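Local coordinates for uncharacterized protein (Escherichia coli O157:H7, PDB 4ZV9) that is of unknown function but has an alpha/beta-hydrolase fold of the dienelactone hydrolase type and is probably a hydrolase, at residues E50-N55 with D213-Y218; L54-E59 with G82-N87; A167-H172 with P185-A190. All blocks are in the same frame, centred on the assembly; numbering follows the deposited sequence. Where two conformers were deposited one is given.

In the fold
Interactions 1 and 2 both start from the loop that follows strand 42-48 and leads into helix 56-67; they share Leu54 and Asn55 and touch, with centres about 9 Å apart. Interaction 2 ties this loop to the segment before helix 88-97, and interaction 1 to the one before helix 220-237. Both thus join connections at the C-terminal ends of strands 42-48, 71-75 and 198-203, the end where alpha/beta-hydrolases carry their active site, probably here too. Interaction 3, between the two segments of interaction 1 in sequence, packs a strand against its crossover helix; its centre is about 24 Å from that of interaction 1 and 29 Å from that of interaction 2.

Interaction 1: residues E50-N55 with D213-Y218; sequences ENRGLN and DSTPRY
Arg52 reaches from its loop to the methyl group of Thr215, the closest approach between residues 50-55 and 213-218. Its CG sits between the backbone N and the carbonyl carbon (chi1 50°), and a bend at chi2 brings the guanidinium beside the side chains of Glu50 and Asn51, with NH2 facing Thr215. The aliphatic part, from CB to CD, makes no close approach to residues 213-218; contact begins at the guanidinium. NE forms a salt bridge with Asp88. NH1 donates to Asn51 OD1 at 3.0 Å, a bond lying almost in the guanidinium plane, so NE and NH1 together probably hold the group in its rotation. Glu50 OE1 lies 3.1 Å from Arg52 NH2 but well out of the plane, an attraction of charges with no N-H aimed at the oxygen. NH2 donates instead to a water 3.0 Å away, which in turn donates to Ser214 OG at 2.8 Å and so bridges the two loops; Asn55 ND2 is a weak third partner of that water. Thr215 CG2 meets the guanidinium edge 3.8 Å from Arg52 NH2, while Thr215 OG1 hydrogen-bonds to Asn212 O. The contact joins the loop between strand 42-48 and helix 56-67 to the loop between strand 198-203 and helix 220-237, with Arg92 of helix 88-97 touching Arg52.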
ATOM      1  N   GLU A  50       7.614  -2.479  -0.945  1.00 23.56           N
ATOM      2  CA  GLU A  50       7.963  -3.362  -2.046  1.00 26.68           C
ATOM      3  C   GLU A  50       8.653  -4.636  -1.506  1.00 27.55           C
ATOM      4  O   GLU A  50       8.366  -5.080  -0.378  1.00 28.61           O
ATOM      5  CB  GLU A  50       8.816  -2.567  -3.073  1.00 30.49           C
ATOM      6  CG  GLU A  50       8.103  -1.331  -3.637  1.00 34.55           C
ATOM      7  CD  GLU A  50       8.984  -0.444  -4.528  1.00 39.40           C
ATOM      8  OE1 GLU A  50      10.082  -0.076  -4.095  1.00 39.89           O
ATOM      9  OE2 GLU A  50       8.557  -0.054  -5.637  1.00 41.17           O
ATOM     10  N   ASN A  51       9.584  -5.201  -2.264  1.00 29.41           N
ATOM     11  CA  ASN A  51      10.276  -6.428  -1.857  1.00 31.21           C
ATOM     12  C   ASN A  51      11.578  -6.224  -1.085  1.00 31.44           C
ATOM     13  O   ASN A  51      12.421  -7.130  -1.025  1.00 33.42           O
ATOM     14  CB  ASN A  51      10.564  -7.297  -3.085  1.00 34.12           C
ATOM     15  CG  ASN A  51      11.466  -6.617  -4.101  1.00 35.37           C
ATOM     16  OD1 ASN A  51      11.703  -5.422  -4.045  1.00 30.78           O
ATOM     17  ND2 ASN A  51      11.938  -7.386  -5.068  1.00 40.93           N
ATOM     18  N   ARG A  52      11.758  -5.059  -0.480  1.00 29.88           N
ATOM     19  CA  ARG A  52      12.990  -4.778   0.235  1.00 29.16           C
ATOM     20  C   ARG A  52      12.801  -3.990   1.530  1.00 29.88           C
ATOM     21  O   ARG A  52      13.681  -3.229   1.925  1.00 27.01           O
ATOM     22  CB  ARG A  52      13.966  -4.076  -0.706  1.00 34.15           C
ATOM     23  CG  ARG A  52      13.390  -2.886  -1.463  1.00 33.66           C
ATOM     24  CD  ARG A  52      13.915  -2.938  -2.863  1.00 41.13           C
ATOM     25  NE  ARG A  52      13.732  -1.720  -3.651  1.00 41.21           N
ATOM     26  CZ  ARG A  52      12.893  -1.576  -4.663  1.00 42.10           C
ATOM     27  NH1 ARG A  52      12.081  -2.575  -5.007  1.00 41.92           N
ATOM     28  NH2 ARG A  52      12.863  -0.422  -5.326  1.00 41.65           N
ATOM     29  N   GLY A  53      11.658  -4.191   2.182  1.00 25.31           N
ATOM     30  CA  GLY A  53      11.372  -3.576   3.472  1.00 24.17           C
ATOM     31  C   GLY A  53      10.997  -2.101   3.433  1.00 24.59           C
ATOM     32  O   GLY A  53      10.766  -1.520   2.368  1.00 25.43           O
ATOM     33  N   LEU A  54      10.972  -1.502   4.615  1.00 23.45           N
ATOM     34  CA  LEU A  54      10.524  -0.147   4.802  1.00 22.17           C
ATOM     35  C   LEU A  54      11.664   0.825   4.561  1.00 25.03           C
ATOM     36  O   LEU A  54      12.386   1.173   5.494  1.00 26.55           O
ATOM     37  CB  LEU A  54       9.971   0.003   6.221  1.00 22.91           C
ATOM     38  CG  LEU A  54       9.376   1.379   6.560  1.00 22.95           C
ATOM     39  CD1 LEU A  54       8.246   1.735   5.622  1.00 22.14           C
ATOM     40  CD2 LEU A  54       8.895   1.387   8.002  1.00 23.88           C
ATOM     41  N   ASN A  55      11.849   1.218   3.306  1.00 22.30           N
ATOM     42  CA  ASN A  55      12.960   2.074   2.927  1.00 22.16           C
ATOM     43  C   ASN A  55      12.510   3.543   2.868  1.00 22.14           C
ATOM     44  O   ASN A  55      11.330   3.825   3.046  1.00 21.14           O
ATOM     45  CB  ASN A  55      13.638   1.559   1.630  1.00 25.33           C
ATOM     46  CG  ASN A  55      12.780   1.711   0.376  1.00 28.16           C
ATOM     47  OD1 ASN A  55      11.683   2.251   0.393  1.00 28.47           O
ATOM     48  ND2 ASN A  55      13.305   1.206  -0.735  1.00 29.29           N
ATOM     49  N   ASP A 213      10.596   7.058  -7.186  1.00 29.27           N
ATOM     50  CA  ASP A 213      11.521   8.114  -7.569  1.00 32.67           C
ATOM     51  C   ASP A 213      12.976   7.893  -7.111  1.00 32.07           C
ATOM     52  O   ASP A 213      13.849   8.676  -7.470  1.00 31.71           O
ATOM     53  CB  ASP A 213      10.977   9.462  -7.096  1.00 35.48           C
ATOM     54  CG  ASP A 213      10.574   9.433  -5.646  1.00 38.49           C
ATOM     55  OD1 ASP A 213      11.481   9.491  -4.798  1.00 34.62           O
ATOM     56  OD2 ASP A 213       9.356   9.313  -5.368  1.00 36.02           O
ATOM     57  N   SER A 214      13.249   6.814  -6.377  1.00 30.28           N
ATOM     58  CA  SER A 214      14.627   6.489  -5.996  1.00 30.37           C
ATOM     59  C   SER A 214      15.274   5.489  -6.975  1.00 30.57           C
ATOM     60  O   SER A 214      16.430   5.088  -6.775  1.00 30.00           O
ATOM     61  CB  SER A 214      14.676   5.930  -4.575  1.00 28.36           C
ATOM     62  OG  SER A 214      14.102   4.617  -4.494  1.00 30.72           O
ATOM     63  N   THR A 215      14.571   5.123  -8.043  1.00 32.19           N
ATOM     64  CA  THR A 215      15.099   4.143  -9.018  1.00 34.29           C
ATOM     65  C   THR A 215      15.081   4.705 -10.435  1.00 35.66           C
ATOM     66  O   THR A 215      14.333   5.636 -10.729  1.00 34.18           O
ATOM     67  CB  THR A 215      14.259   2.852  -9.071  1.00 36.18           C
ATOM     68  OG1 THR A 215      13.006   3.119  -9.729  1.00 37.53           O
ATOM     69  CG2 THR A 215      13.990   2.313  -7.681  1.00 35.11           C
ATOM     70  N   PRO A 216      15.891   4.120 -11.335  1.00 38.16           N
ATOM     71  CA  PRO A 216      15.904   4.565 -12.734  1.00 40.59           C
ATOM     72  C   PRO A 216      14.597   4.298 -13.516  1.00 42.19           C
ATOM     73  O   PRO A 216      14.430   4.821 -14.612  1.00 43.87           O
ATOM     74  CB  PRO A 216      17.068   3.773 -13.358  1.00 41.57           C
ATOM     75  CG  PRO A 216      17.875   3.262 -12.221  1.00 42.38           C
ATOM     76  CD  PRO A 216      16.934   3.112 -11.060  1.00 39.50           C
ATOM     77  N   ARG A 217      13.715   3.459 -12.976  0.50 41.49           N
ATOM     78  CA  ARG A 217      12.436   3.162 -13.618  0.50 43.68           C
ATOM     79  C   ARG A 217      11.404   4.275 -13.357  0.50 39.94           C
ATOM     80  O   ARG A 217      10.302   4.260 -13.908  0.50 40.38           O
ATOM     81  CB  ARG A 217      11.914   1.786 -13.149  0.50 46.34           C
ATOM     82  CG  ARG A 217      12.880   0.615 -13.420  0.50 50.49           C
ATOM     83  CD  ARG A 217      12.737  -0.630 -12.550  0.50 50.67           C
ATOM     84  NE  ARG A 217      13.111  -0.440 -11.148  0.50 52.31           N
ATOM     85  CZ  ARG A 217      14.360  -0.411 -10.693  0.50 50.24           C
ATOM     86  NH1 ARG A 217      14.585  -0.257  -9.403  0.50 49.72           N
ATOM     87  NH2 ARG A 217      15.386  -0.515 -11.523  0.50 52.54           N
ATOM     88  N   TYR A 218      11.763   5.245 -12.520  1.00 37.36           N
ATOM     89  CA  TYR A 218      10.880   6.354 -12.209  1.00 35.49           C
ATOM     90  C   TYR A 218      10.444   7.093 -13.472  1.00 36.49           C
ATOM     91  O   TYR A 218      11.260   7.358 -14.345  1.00 31.90           O
ATOM     92  CB  TYR A 218      11.609   7.344 -11.316  1.00 35.51           C
ATOM     93  CG  TYR A 218      10.820   8.592 -11.004  1.00 36.50           C
ATOM     94  CD1 TYR A 218       9.571   8.515 -10.386  1.00 37.08           C
ATOM     95  CD2 TYR A 218      11.343   9.862 -11.290  1.00 37.98           C
ATOM     96  CE1 TYR A 218       8.855   9.662 -10.075  1.00 37.09           C
ATOM     97  CE2 TYR A 218      10.635  11.011 -10.984  1.00 36.60           C
ATOM     98  CZ  TYR A 218       9.392  10.905 -10.391  1.00 39.24           C
ATOM     99  OH  TYR A 218       8.704  12.048 -10.079  1.00 39.02           O
TER
HETATM  100  O   HOH W   1      13.891   1.942  -3.771  1.00 21.68           O

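Interaction 2: residues L54-E59 with G82-N87; sequences LNPYIE and GGYPGN
Asn55 and Tyr84 grip the same acceptor, OD1 of Asp88: Asn55 ND2 and Tyr84 OH each hydrogen-bond to it from their own side of the contact. The two residues also lie directly against each other. Asn55 CB rests over one face of the Tyr84 ring, 3.7 Å from its centroid and 23° off the ring normal, a CH-pi contact displaced toward the hydroxyl end; Asn55 CB is 3.5 Å from Tyr84 CE1. With CG of Tyr84 anti to the backbone N (chi1 -177°), the ring is carried out of its loop and across the N-terminal end of helix 56-67, so that its face comes over Asn55 CB. At the root of the ring, Tyr84 CB packs 3.4 Å from Leu54 O. Pro56 adds a looser apolar touch, its CD lying 4.1 Å from Tyr84 CE2, with the two side chains at about a right angle. Asn55 does double duty, because it is the N-cap of helix 56-67: OD1 accepts a weak but nearly straight bond from Ile58 N (3.3 Å, 167°), while the amide nitrogen is turned to Asp88. Asp88, in the first turn of helix 88-97, thereby joins the N-terminal end of that helix to that of helix 56-67. In chemical terms, a tyrosine ring supplies the apolar surface and a shared carboxylate oxygen satisfies the polar ends on both sides. The position of Asp88 at the start of its helix would be expected to favour its negative charge, as would its salt bridge with Arg52.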
ATOM      1  N   LEU A  54      10.972  -1.502   4.615  1.00 23.45           N
ATOM      2  CA  LEU A  54      10.524  -0.147   4.802  1.00 22.17           C
ATOM      3  C   LEU A  54      11.664   0.825   4.561  1.00 25.03           C
ATOM      4  O   LEU A  54      12.386   1.173   5.494  1.00 26.55           O
ATOM      5  CB  LEU A  54       9.971   0.003   6.221  1.00 22.91           C
ATOM      6  CG  LEU A  54       9.376   1.379   6.560  1.00 22.95           C
ATOM      7  CD1 LEU A  54       8.246   1.735   5.622  1.00 22.14           C
ATOM      8  CD2 LEU A  54       8.895   1.387   8.002  1.00 23.88           C
ATOM      9  N   ASN A  55      11.849   1.218   3.306  1.00 22.30           N
ATOM     10  CA  ASN A  55      12.960   2.074   2.927  1.00 22.16           C
ATOM     11  C   ASN A  55      12.510   3.543   2.868  1.00 22.14           C
ATOM     12  O   ASN A  55      11.330   3.825   3.046  1.00 21.14           O
ATOM     13  CB  ASN A  55      13.638   1.559   1.630  1.00 25.33           C
ATOM     14  CG  ASN A  55      12.780   1.711   0.376  1.00 28.16           C
ATOM     15  OD1 ASN A  55      11.683   2.251   0.393  1.00 28.47           O
ATOM     16  ND2 ASN A  55      13.305   1.206  -0.735  1.00 29.29           N
ATOM     17  N   PRO A  56      13.438   4.479   2.649  1.00 21.47           N
ATOM     18  CA  PRO A  56      13.015   5.887   2.670  1.00 22.69           C
ATOM     19  C   PRO A  56      11.924   6.301   1.663  1.00 22.39           C
ATOM     20  O   PRO A  56      11.180   7.246   1.940  1.00 21.13           O
ATOM     21  CB  PRO A  56      14.318   6.643   2.432  1.00 21.34           C
ATOM     22  CG  PRO A  56      15.362   5.742   3.024  1.00 24.33           C
ATOM     23  CD  PRO A  56      14.904   4.349   2.645  1.00 22.78           C
ATOM     24  N   TYR A  57      11.857   5.642   0.511  1.00 20.92           N
ATOM     25  CA  TYR A  57      10.817   5.937  -0.479  1.00 21.78           C
ATOM     26  C   TYR A  57       9.440   5.663   0.076  1.00 20.87           C
ATOM     27  O   TYR A  57       8.563   6.520   0.015  1.00 23.18           O
ATOM     28  CB  TYR A  57      11.045   5.122  -1.754  1.00 24.56           C
ATOM     29  CG  TYR A  57       9.810   4.896  -2.616  1.00 25.42           C
ATOM     30  CD1 TYR A  57       9.162   5.958  -3.250  1.00 26.07           C
ATOM     31  CD2 TYR A  57       9.331   3.607  -2.837  1.00 25.90           C
ATOM     32  CE1 TYR A  57       8.056   5.739  -4.074  1.00 26.85           C
ATOM     33  CE2 TYR A  57       8.239   3.377  -3.644  1.00 26.70           C
ATOM     34  CZ  TYR A  57       7.599   4.440  -4.267  1.00 29.26           C
ATOM     35  OH  TYR A  57       6.495   4.186  -5.076  1.00 29.43           O
ATOM     36  N   ILE A  58       9.258   4.502   0.694  1.00 21.80           N
ATOM     37  CA  ILE A  58       7.959   4.164   1.276  1.00 21.47           C
ATOM     38  C   ILE A  58       7.604   5.083   2.448  1.00 21.67           C
ATOM     39  O   ILE A  58       6.441   5.464   2.625  1.00 21.85           O
ATOM     40  CB  ILE A  58       7.904   2.688   1.710  1.00 21.98           C
ATOM     41  CG1 ILE A  58       8.084   1.790   0.486  1.00 23.14           C
ATOM     42  CG2 ILE A  58       6.586   2.394   2.424  1.00 20.57           C
ATOM     43  CD1 ILE A  58       6.959   1.897  -0.549  1.00 23.09           C
ATOM     44  N   GLU A  59       8.588   5.431   3.265  1.00 20.72           N
ATOM     45  CA  GLU A  59       8.340   6.373   4.360  1.00 22.66           C
ATOM     46  C   GLU A  59       7.867   7.716   3.797  1.00 21.20           C
ATOM     47  O   GLU A  59       6.952   8.353   4.341  1.00 21.28           O
ATOM     48  CB  GLU A  59       9.582   6.530   5.250  1.00 22.34           C
ATOM     49  CG  GLU A  59       9.873   5.273   6.054  1.00 24.90           C
ATOM     50  CD  GLU A  59      11.048   5.433   7.023  1.00 26.57           C
ATOM     51  OE1 GLU A  59      11.924   6.255   6.739  1.00 27.28           O
ATOM     52  OE2 GLU A  59      11.090   4.714   8.038  1.00 25.20           O
ATOM     53  N   GLY A  82      15.912  -7.495  11.992  1.00 34.21           N
ATOM     54  CA  GLY A  82      16.675  -6.271  12.231  1.00 33.17           C
ATOM     55  C   GLY A  82      16.233  -4.974  11.569  1.00 30.13           C
ATOM     56  O   GLY A  82      16.885  -3.942  11.747  1.00 29.91           O
ATOM     57  N   GLY A  83      15.190  -5.017  10.753  1.00 28.28           N
ATOM     58  CA  GLY A  83      14.711  -3.819  10.061  1.00 26.23           C
ATOM     59  C   GLY A  83      15.406  -3.551   8.746  1.00 25.21           C
ATOM     60  O   GLY A  83      16.385  -4.229   8.406  1.00 24.24           O
ATOM     61  N   TYR A  84      14.946  -2.521   8.029  1.00 21.76           N
ATOM     62  CA  TYR A  84      15.610  -2.117   6.816  1.00 25.82           C
ATOM     63  C   TYR A  84      17.130  -1.977   7.101  1.00 26.02           C
ATOM     64  O   TYR A  84      17.547  -1.195   7.963  1.00 27.86           O
ATOM     65  CB  TYR A  84      15.041  -0.810   6.262  1.00 24.92           C
ATOM     66  CG  TYR A  84      15.670  -0.397   4.958  1.00 26.04           C
ATOM     67  CD1 TYR A  84      15.399  -1.110   3.799  1.00 28.88           C
ATOM     68  CD2 TYR A  84      16.533   0.707   4.878  1.00 22.88           C
ATOM     69  CE1 TYR A  84      16.000  -0.785   2.607  1.00 25.68           C
ATOM     70  CE2 TYR A  84      17.111   1.067   3.679  1.00 24.07           C
ATOM     71  CZ  TYR A  84      16.846   0.302   2.543  1.00 25.67           C
ATOM     72  OH  TYR A  84      17.401   0.641   1.336  1.00 25.91           O
ATOM     73  N   PRO A  85      17.973  -2.738   6.371  1.00 26.25           N
ATOM     74  CA  PRO A  85      19.413  -2.738   6.647  1.00 24.98           C
ATOM     75  C   PRO A  85      20.227  -1.577   6.078  1.00 23.08           C
ATOM     76  O   PRO A  85      21.434  -1.538   6.280  1.00 24.91           O
ATOM     77  CB  PRO A  85      19.880  -4.052   6.018  1.00 26.88           C
ATOM     78  CG  PRO A  85      18.964  -4.219   4.844  1.00 28.47           C
ATOM     79  CD  PRO A  85      17.637  -3.676   5.281  1.00 27.51           C
ATOM     80  N   GLY A  86      19.592  -0.654   5.372  1.00 23.04           N
ATOM     81  CA  GLY A  86      20.262   0.527   4.850  1.00 26.44           C
ATOM     82  C   GLY A  86      20.448   0.557   3.349  1.00 25.51           C
ATOM     83  O   GLY A  86      20.772   1.619   2.780  1.00 24.68           O
ATOM     84  N   ASN A  87      20.320  -0.609   2.716  1.00 26.97           N
ATOM     85  CA  ASN A  87      20.400  -0.703   1.262  1.00 27.89           C
ATOM     86  C   ASN A  87      19.394  -1.715   0.725  1.00 30.73           C
ATOM     87  O   ASN A  87      19.086  -2.713   1.381  1.00 26.28           O
ATOM     88  CB  ASN A  87      21.807  -1.041   0.772  1.00 29.22           C
ATOM     89  CG  ASN A  87      22.266  -2.395   1.236  1.00 30.47           C
ATOM     90  OD1 ASN A  87      22.116  -3.377   0.513  1.00 31.02           O
ATOM     91  ND2 ASN A  87      22.854  -2.462   2.443  1.00 31.36           N
TER

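Interaction 3: residues A167-H172 with P185-A190; sequences APLLLH and PAYEAA
Tyr187 and the leucines of strand 169-174 are brought together by their first torsions. CG of Tyr187 stands anti to the backbone N (chi1 -171°) and sends the ring from helix 184-193 toward the sheet; in Leu169 and Leu171 CG lies beside the backbone N, anti to the carbonyl carbon, and both chains lean toward the helix. Leu171 has an unusual chi2 of 97°, away from the staggered positions, and its CD2 lies 3.6 Å from Tyr187 CE2 as the two side chains meet at a slant. Leu169 and Tyr187 come from opposite directions, and Leu169 CD1 meets the hydroxyl end, 3.3 Å from Tyr187 OH and 4.1 Å from Tyr187 CZ. The side chains of Leu170 and His172 turn to helix 220-237, which leaves Leu169 and Leu171 to form the surface that meets Tyr187. Val162 and Ile165 also touch the ring. Strand 169-174, helix 184-193 and the parallel strand 198-203 form a beta-alpha-beta crossover, and Tyr187 bridges the helix and the first strand. The contact is therefore chiefly hydrophobic, with the one polar atom of the ring lying against the methyls of Leu169; Asn137 OD1 satisfies it through a hydrogen bond and ties the crossover helix to helix 132-142, on the same face of the sheet.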
ATOM      1  N   ALA A 167     -14.065  -4.188  -1.459  1.00 32.75           N
ATOM      2  CA  ALA A 167     -13.391  -2.906  -1.568  1.00 32.86           C
ATOM      3  C   ALA A 167     -13.252  -2.482  -3.031  1.00 33.47           C
ATOM      4  O   ALA A 167     -12.774  -3.262  -3.861  1.00 32.07           O
ATOM      5  CB  ALA A 167     -12.004  -2.988  -0.945  1.00 31.78           C
ATOM      6  N   PRO A 168     -13.652  -1.236  -3.342  1.00 34.06           N
ATOM      7  CA  PRO A 168     -13.423  -0.678  -4.677  1.00 34.95           C
ATOM      8  C   PRO A 168     -11.934  -0.662  -4.999  1.00 32.05           C
ATOM      9  O   PRO A 168     -11.139  -0.188  -4.182  1.00 29.56           O
ATOM     10  CB  PRO A 168     -13.961   0.749  -4.561  1.00 35.63           C
ATOM     11  CG  PRO A 168     -15.009   0.659  -3.510  1.00 38.02           C
ATOM     12  CD  PRO A 168     -14.498  -0.350  -2.518  1.00 36.10           C
ATOM     13  N   LEU A 169     -11.584  -1.186  -6.167  1.00 31.89           N
ATOM     14  CA  LEU A 169     -10.182  -1.360  -6.579  1.00 33.37           C
ATOM     15  C   LEU A 169      -9.736  -0.363  -7.625  1.00 34.55           C
ATOM     16  O   LEU A 169     -10.414  -0.185  -8.647  1.00 34.92           O
ATOM     17  CB  LEU A 169     -10.003  -2.745  -7.194  1.00 35.50           C
ATOM     18  CG  LEU A 169      -9.932  -3.938  -6.258  1.00 36.38           C
ATOM     19  CD1 LEU A 169     -10.153  -5.209  -7.066  1.00 37.79           C
ATOM     20  CD2 LEU A 169      -8.582  -3.953  -5.575  1.00 36.94           C
ATOM     21  N   LEU A 170      -8.595   0.266  -7.384  1.00 32.44           N
ATOM     22  CA  LEU A 170      -7.972   1.141  -8.365  1.00 33.97           C
ATOM     23  C   LEU A 170      -6.645   0.482  -8.674  1.00 33.52           C
ATOM     24  O   LEU A 170      -5.761   0.448  -7.819  1.00 34.55           O
ATOM     25  CB  LEU A 170      -7.766   2.561  -7.830  1.00 33.60           C
ATOM     26  CG  LEU A 170      -6.956   3.490  -8.740  1.00 35.65           C
ATOM     27  CD1 LEU A 170      -7.631   3.703 -10.094  1.00 37.89           C
ATOM     28  CD2 LEU A 170      -6.733   4.821  -8.045  1.00 35.42           C
ATOM     29  N   LEU A 171      -6.490  -0.031  -9.894  1.00 34.38           N
ATOM     30  CA  LEU A 171      -5.269  -0.738 -10.249  1.00 34.05           C
ATOM     31  C   LEU A 171      -4.405   0.037 -11.251  1.00 36.75           C
ATOM     32  O   LEU A 171      -4.898   0.513 -12.278  1.00 36.90           O
ATOM     33  CB  LEU A 171      -5.583  -2.128 -10.800  1.00 35.23           C
ATOM     34  CG  LEU A 171      -6.514  -2.974  -9.924  1.00 35.24           C
ATOM     35  CD1 LEU A 171      -7.951  -2.883 -10.422  1.00 37.18           C
ATOM     36  CD2 LEU A 171      -6.094  -4.427  -9.908  1.00 36.26           C
ATOM     37  N   HIS A 172      -3.125   0.173 -10.927  1.00 33.88           N
ATOM     38  CA  HIS A 172      -2.166   0.843 -11.811  1.00 35.65           C
ATOM     39  C   HIS A 172      -1.192  -0.185 -12.377  1.00 37.02           C
ATOM     40  O   HIS A 172      -0.502  -0.887 -11.617  1.00 38.45           O
ATOM     41  CB  HIS A 172      -1.369   1.890 -11.043  1.00 34.21           C
ATOM     42  CG  HIS A 172      -2.208   2.894 -10.326  1.00 34.10           C
ATOM     43  ND1 HIS A 172      -2.871   3.914 -10.978  1.00 36.25           N
ATOM     44  CD2 HIS A 172      -2.468   3.057  -9.006  1.00 31.30           C
ATOM     45  CE1 HIS A 172      -3.514   4.653 -10.090  1.00 35.66           C
ATOM     46  NE2 HIS A 172      -3.278   4.159  -8.885  1.00 32.10           N
ATOM     47  N   PRO A 185      -5.769  -9.923 -17.519  1.00 54.03           N
ATOM     48  CA  PRO A 185      -7.020 -10.274 -18.178  1.00 54.31           C
ATOM     49  C   PRO A 185      -7.913 -11.246 -17.393  1.00 53.45           C
ATOM     50  O   PRO A 185      -9.131 -11.073 -17.380  1.00 59.65           O
ATOM     51  CB  PRO A 185      -6.553 -10.881 -19.518  1.00 57.15           C
ATOM     52  CG  PRO A 185      -5.264 -10.183 -19.802  1.00 56.60           C
ATOM     53  CD  PRO A 185      -4.625  -9.957 -18.451  1.00 57.13           C
ATOM     54  N   ALA A 186      -7.331 -12.267 -16.772  1.00 50.90           N
ATOM     55  CA  ALA A 186      -8.128 -13.211 -15.991  1.00 51.42           C
ATOM     56  C   ALA A 186      -8.750 -12.513 -14.773  1.00 48.88           C
ATOM     57  O   ALA A 186      -9.890 -12.769 -14.412  1.00 49.51           O
ATOM     58  CB  ALA A 186      -7.284 -14.399 -15.548  1.00 52.11           C
ATOM     59  N   TYR A 187      -7.994 -11.610 -14.158  1.00 48.27           N
ATOM     60  CA  TYR A 187      -8.479 -10.870 -12.995  1.00 45.13           C
ATOM     61  C   TYR A 187      -9.612  -9.940 -13.410  1.00 45.24           C
ATOM     62  O   TYR A 187     -10.676  -9.918 -12.780  1.00 42.28           O
ATOM     63  CB  TYR A 187      -7.311 -10.105 -12.359  1.00 43.49           C
ATOM     64  CG  TYR A 187      -7.567  -9.448 -11.011  1.00 42.47           C
ATOM     65  CD1 TYR A 187      -8.590  -9.871 -10.159  1.00 44.06           C
ATOM     66  CD2 TYR A 187      -6.681  -8.500 -10.525  1.00 43.17           C
ATOM     67  CE1 TYR A 187      -8.783  -9.275  -8.914  1.00 42.88           C
ATOM     68  CE2 TYR A 187      -6.857  -7.919  -9.281  1.00 43.66           C
ATOM     69  CZ  TYR A 187      -7.906  -8.308  -8.478  1.00 40.14           C
ATOM     70  OH  TYR A 187      -8.057  -7.735  -7.235  1.00 36.91           O
ATOM     71  N   GLU A 188      -9.413  -9.215 -14.509  1.00 48.89           N
ATOM     72  CA  GLU A 188     -10.443  -8.310 -14.994  1.00 51.72           C
ATOM     73  C   GLU A 188     -11.721  -9.056 -15.344  1.00 52.04           C
ATOM     74  O   GLU A 188     -12.818  -8.592 -15.020  1.00 51.08           O
ATOM     75  CB  GLU A 188      -9.980  -7.483 -16.193  1.00 55.11           C
ATOM     76  CG  GLU A 188     -10.994  -6.402 -16.524  1.00 58.32           C
ATOM     77  CD  GLU A 188     -10.513  -5.359 -17.506  1.00 65.21           C
ATOM     78  OE1 GLU A 188      -9.640  -5.670 -18.344  1.00 73.16           O
ATOM     79  OE2 GLU A 188     -11.086  -4.241 -17.486  1.00 71.57           O
ATOM     80  N   ALA A 189     -11.590 -10.194 -16.016  1.00 55.74           N
ATOM     81  CA  ALA A 189     -12.762 -10.971 -16.418  1.00 57.71           C
ATOM     82  C   ALA A 189     -13.558 -11.416 -15.192  1.00 57.48           C
ATOM     83  O   ALA A 189     -14.793 -11.383 -15.207  1.00 57.35           O
ATOM     84  CB  ALA A 189     -12.357 -12.172 -17.268  1.00 59.66           C
ATOM     85  N   ALA A 190     -12.858 -11.800 -14.122  1.00 54.06           N
ATOM     86  CA  ALA A 190     -13.536 -12.218 -12.885  1.00 51.60           C
ATOM     87  C   ALA A 190     -14.195 -11.030 -12.176  1.00 50.19           C
ATOM     88  O   ALA A 190     -15.285 -11.164 -11.606  1.00 49.91           O
ATOM     89  CB  ALA A 190     -12.569 -12.919 -11.961  1.00 51.99           C
TER